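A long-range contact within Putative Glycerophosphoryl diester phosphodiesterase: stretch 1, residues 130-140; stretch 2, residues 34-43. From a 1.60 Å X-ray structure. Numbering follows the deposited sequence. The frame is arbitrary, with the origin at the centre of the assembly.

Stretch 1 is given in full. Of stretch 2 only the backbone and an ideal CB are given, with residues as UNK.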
# COMPACT_ATOMS: atom_id res chain seq x y z
N GLY A 130 -15.00 10.71 14.25
CA GLY A 130 -15.93 9.63 14.62
C GLY A 130 -15.89 8.47 13.65
O GLY A 130 -15.96 7.31 14.06
N GLU A 131 -15.76 8.78 12.36
CA GLU A 131 -15.67 7.76 11.33
C GLU A 131 -14.42 6.95 11.45
O GLU A 131 -14.43 5.75 11.24
CB GLU A 131 -15.77 8.37 9.93
CG GLU A 131 -17.14 8.92 9.67
CD GLU A 131 -17.27 9.78 8.44
OE1 GLU A 131 -16.31 10.43 7.99
OE2 GLU A 131 -18.43 9.85 7.92
N LEU A 132 -13.30 7.60 11.71
CA LEU A 132 -12.07 6.89 11.91
C LEU A 132 -12.17 6.02 13.17
O LEU A 132 -11.72 4.87 13.17
CB LEU A 132 -10.90 7.86 11.98
CG LEU A 132 -9.59 7.19 12.37
CD1 LEU A 132 -9.15 6.07 11.33
CD2 LEU A 132 -8.54 8.24 12.52
N LEU A 133 -12.76 6.54 14.24
CA LEU A 133 -12.81 5.74 15.46
C LEU A 133 -13.74 4.54 15.29
O LEU A 133 -13.45 3.48 15.83
CB LEU A 133 -13.21 6.59 16.66
CG LEU A 133 -12.21 7.71 16.99
CD1 LEU A 133 -12.79 8.53 18.14
CD2 LEU A 133 -10.71 7.29 17.32
N ASP A 134 -14.84 4.70 14.55
CA ASP A 134 -15.75 3.59 14.23
C ASP A 134 -14.99 2.47 13.45
O ASP A 134 -15.07 1.25 13.78
CB ASP A 134 -16.92 4.13 13.40
CG ASP A 134 -18.09 3.16 13.31
OD1 ASP A 134 -18.23 2.23 14.14
OD2 ASP A 134 -18.93 3.38 12.44
N LEU A 135 -14.24 2.89 12.45
CA LEU A 135 -13.41 1.98 11.68
C LEU A 135 -12.44 1.23 12.60
O LEU A 135 -12.36 0.00 12.55
CB LEU A 135 -12.62 2.73 10.61
CG LEU A 135 -11.58 1.96 9.80
CD1 LEU A 135 -12.30 0.93 8.94
CD2 LEU A 135 -10.74 2.87 8.91
N CYS A 136 -11.74 1.95 13.45
CA CYS A 136 -10.73 1.33 14.33
C CYS A 136 -11.37 0.37 15.34
O CYS A 136 -10.89 -0.74 15.54
CB CYS A 136 -9.89 2.37 15.08
SG CYS A 136 -8.78 3.31 14.08
N ALA A 137 -12.47 0.79 15.95
CA ALA A 137 -13.17 -0.02 16.96
C ALA A 137 -13.67 -1.34 16.37
O ALA A 137 -13.71 -2.36 17.08
CB ALA A 137 -14.31 0.77 17.60
N GLY A 138 -14.01 -1.34 15.08
CA GLY A 138 -14.42 -2.54 14.36
C GLY A 138 -13.40 -3.69 14.31
O GLY A 138 -13.78 -4.85 14.08
N TYR A 139 -12.12 -3.39 14.52
CA TYR A 139 -11.09 -4.43 14.54
C TYR A 139 -11.04 -5.15 15.91
O TYR A 139 -10.27 -6.09 16.07
CB TYR A 139 -9.72 -3.85 14.18
CG TYR A 139 -9.63 -3.42 12.73
CD1 TYR A 139 -10.16 -2.20 12.31
CD2 TYR A 139 -8.95 -4.19 11.77
CE1 TYR A 139 -10.05 -1.77 10.98
CE2 TYR A 139 -8.85 -3.77 10.45
CZ TYR A 139 -9.41 -2.55 10.06
OH TYR A 139 -9.32 -2.10 8.73
N GLY A 140 -11.81 -4.68 16.89
CA GLY A 140 -11.90 -5.33 18.20
C GLY A 140 -10.58 -5.37 18.94
O GLY A 140 -9.91 -4.34 19.13
N UNK A 34 -6.84 9.38 5.31
CA UNK A 34 -8.05 8.86 4.70
C UNK A 34 -8.40 7.50 5.30
O UNK A 34 -7.55 6.72 5.71
CB UNK A 34 -7.88 8.75 3.18
N UNK A 35 -9.68 7.23 5.41
CA UNK A 35 -10.16 5.90 5.90
C UNK A 35 -9.54 4.80 5.04
O UNK A 35 -9.12 3.77 5.53
CB UNK A 35 -11.69 5.81 5.86
N UNK A 36 -9.43 5.05 3.73
CA UNK A 36 -8.80 4.08 2.83
C UNK A 36 -7.34 3.79 3.20
O UNK A 36 -6.90 2.62 3.23
CB UNK A 36 -8.87 4.59 1.39
N UNK A 37 -6.59 4.83 3.52
CA UNK A 37 -5.21 4.71 3.88
C UNK A 37 -5.04 4.07 5.25
O UNK A 37 -4.09 3.32 5.49
CB UNK A 37 -4.54 6.09 3.85
N UNK A 38 -6.00 4.34 6.17
CA UNK A 38 -5.92 3.71 7.49
C UNK A 38 -6.16 2.22 7.40
O UNK A 38 -5.46 1.45 8.03
CB UNK A 38 -6.93 4.34 8.45
N UNK A 39 -7.12 1.81 6.58
CA UNK A 39 -7.39 0.40 6.41
C UNK A 39 -6.22 -0.30 5.78
O UNK A 39 -5.88 -1.43 6.16
CB UNK A 39 -8.65 0.19 5.57
N UNK A 40 -5.60 0.33 4.78
CA UNK A 40 -4.41 -0.24 4.18
C UNK A 40 -3.31 -0.46 5.27
O UNK A 40 -2.68 -1.53 5.36
CB UNK A 40 -3.90 0.67 3.06
N UNK A 41 -3.10 0.57 6.09
CA UNK A 41 -2.05 0.56 7.12
C UNK A 41 -2.25 -0.59 8.04
O UNK A 41 -1.27 -1.34 8.36
CB UNK A 41 -2.03 1.87 7.92
N UNK A 42 -3.49 -0.81 8.46
CA UNK A 42 -3.78 -1.94 9.33
C UNK A 42 -3.63 -3.31 8.64
O UNK A 42 -3.19 -4.31 9.26
CB UNK A 42 -5.20 -1.80 9.88
N UNK A 43 -3.95 -3.37 7.36
CA UNK A 43 -3.76 -4.57 6.57
C UNK A 43 -2.29 -4.86 6.30
O UNK A 43 -1.90 -6.00 6.05
CB UNK A 43 -4.52 -4.45 5.25

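The helix that runs through residues 130 onward and the helix 35-43 run in nearly the same direction, 25° apart, with their axes 10.7 Å apart at closest approach. That spacing leaves room for leucine and aromatic side chains between them, and no hydrogen bond crosses directly from one stretch to the other.

Position 34 precedes the second helix, its phi/psi of -115/146 is extended, and its CB points away from stretch 1. The free amides of the first turn call for a capping side chain: serine, threonine, aspartate or asparagine. It is Thr-34, and its OG1 accepts a hydrogen bond from the backbone N of position 37 at 3.0 Å.

Position 35 is where the backbones come nearest, with Leu-132 CA and the CA of position 35 (Leu-35 CA) 6.4 Å apart. CA-to-CB points sideways, and the ideal CB lies 4.3 Å from Leu-135 CD2, so a side chain must extend to use the groove along Glu-131, Leu-132 and Leu-135. Leucine, isoleucine or methionine would suit. Leu-35, with chi1 m and chi2 t, brings its end nearer: CD2 sits 3.7 Å from Leu-132 CA and 4.2 Å from Leu-135 CD2, while CD1 reaches 4.2 Å from Glu-131 CB. With 76 Å² covered, it gives more surface to this contact than any other residue.

Position 36 points away and stretch 1 asks nothing of it; many helix-compatible residues fit, and Glu-36 is found. Position 37 has ordinary helical angles and nothing of stretch 1 within 5.5 Å of its ideal CB, so this contact does not demand a glycine. Gly-37 nonetheless supplies the amide that Thr-34 caps.

Position 38 points toward stretch 1, its ideal CB 4.0 Å from Leu-132 CD1 and 4.1 Å from Leu-135 CD2. The surroundings are apolar, favouring leucine, methionine or phenylalanine. Phe-38 places its CD2 3.4 Å from Leu-132 CD1, a tight contact, and Leu-132 CD2 lies over one face of the ring. Its CB also packs 4.2 Å from Leu-135 CD2.

Position 39 points sideways, with the ideal CB 4.0 Å from Tyr-139 OH. A small residue, alanine or serine, fits easily beside that hydroxyl. It is Ala-39, whose CB stays 4.0 Å from Tyr-139 OH. Its backbone adds a polar link: a water donates to Ala-39 O at 2.7 Å and hydrogen-bonds with Tyr-139 OH at 2.6 Å, bridging the stretches.

Positions 40 and 41 offer stretch 1 no contact, the first because it points away and the second because it is out of reach. Stretch 1 sets no limit on either, so many helix-compatible side chains, large or small, would suit. They hold Phe-40 and Thr-41; Thr-41 OG1 donates back to Gly-37 O at 2.8 Å.

Position 42 points toward stretch 1, its ideal CB 4.2 Å from Tyr-139 CE2. An aromatic ring invites a branched or flexible apolar chain: leucine, isoleucine or methionine. Leu-42 sets CD1 over the ring face, 3.7 Å from the centroid of Tyr-139 in a CH-pi contact, and 3.5 Å from its CE1.

Position 43 points sideways without touching stretch 1, so stretch 1 leaves the choice open, and most helix-compatible residues would do; it is Ala-43.

Stretch 2 (34-43) TLEGFAFTLA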
# COMPACT_ATOMS: atom_id res chain seq x y z
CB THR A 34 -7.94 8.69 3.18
OG1 THR A 34 -6.91 7.75 2.87
CG2 THR A 34 -7.60 10.10 2.53
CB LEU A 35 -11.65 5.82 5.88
CG LEU A 35 -12.48 6.81 6.74
CD1 LEU A 35 -14.05 6.47 6.59
CD2 LEU A 35 -12.03 6.75 8.19
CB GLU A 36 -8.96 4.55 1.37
CG GLU A 36 -10.44 4.72 0.89
CD GLU A 36 -11.21 5.94 1.41
OE1 GLU A 36 -10.70 6.76 2.19
OE2 GLU A 36 -12.39 6.10 1.06
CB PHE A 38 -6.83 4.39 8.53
CG PHE A 38 -6.44 5.80 8.87
CD1 PHE A 38 -5.19 6.08 9.41
CD2 PHE A 38 -7.29 6.88 8.62
CE1 PHE A 38 -4.82 7.39 9.73
CE2 PHE A 38 -6.91 8.18 8.91
CZ PHE A 38 -5.69 8.43 9.49
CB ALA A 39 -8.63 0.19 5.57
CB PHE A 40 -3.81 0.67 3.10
CG PHE A 40 -2.33 0.36 2.87
CD1 PHE A 40 -1.99 -0.85 2.28
CD2 PHE A 40 -1.31 1.19 3.36
CE1 PHE A 40 -0.66 -1.22 2.10
CE2 PHE A 40 0.01 0.80 3.20
CZ PHE A 40 0.32 -0.40 2.57
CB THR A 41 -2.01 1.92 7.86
OG1 THR A 41 -1.73 2.94 6.88
CG2 THR A 41 -0.88 1.98 8.90
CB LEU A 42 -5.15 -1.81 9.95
CG LEU A 42 -5.32 -0.54 10.77
CD1 LEU A 42 -6.78 -0.44 11.20
CD2 LEU A 42 -4.44 -0.54 12.00
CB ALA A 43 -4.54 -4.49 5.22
O HOH W 1 -7.60 -3.30 7.12
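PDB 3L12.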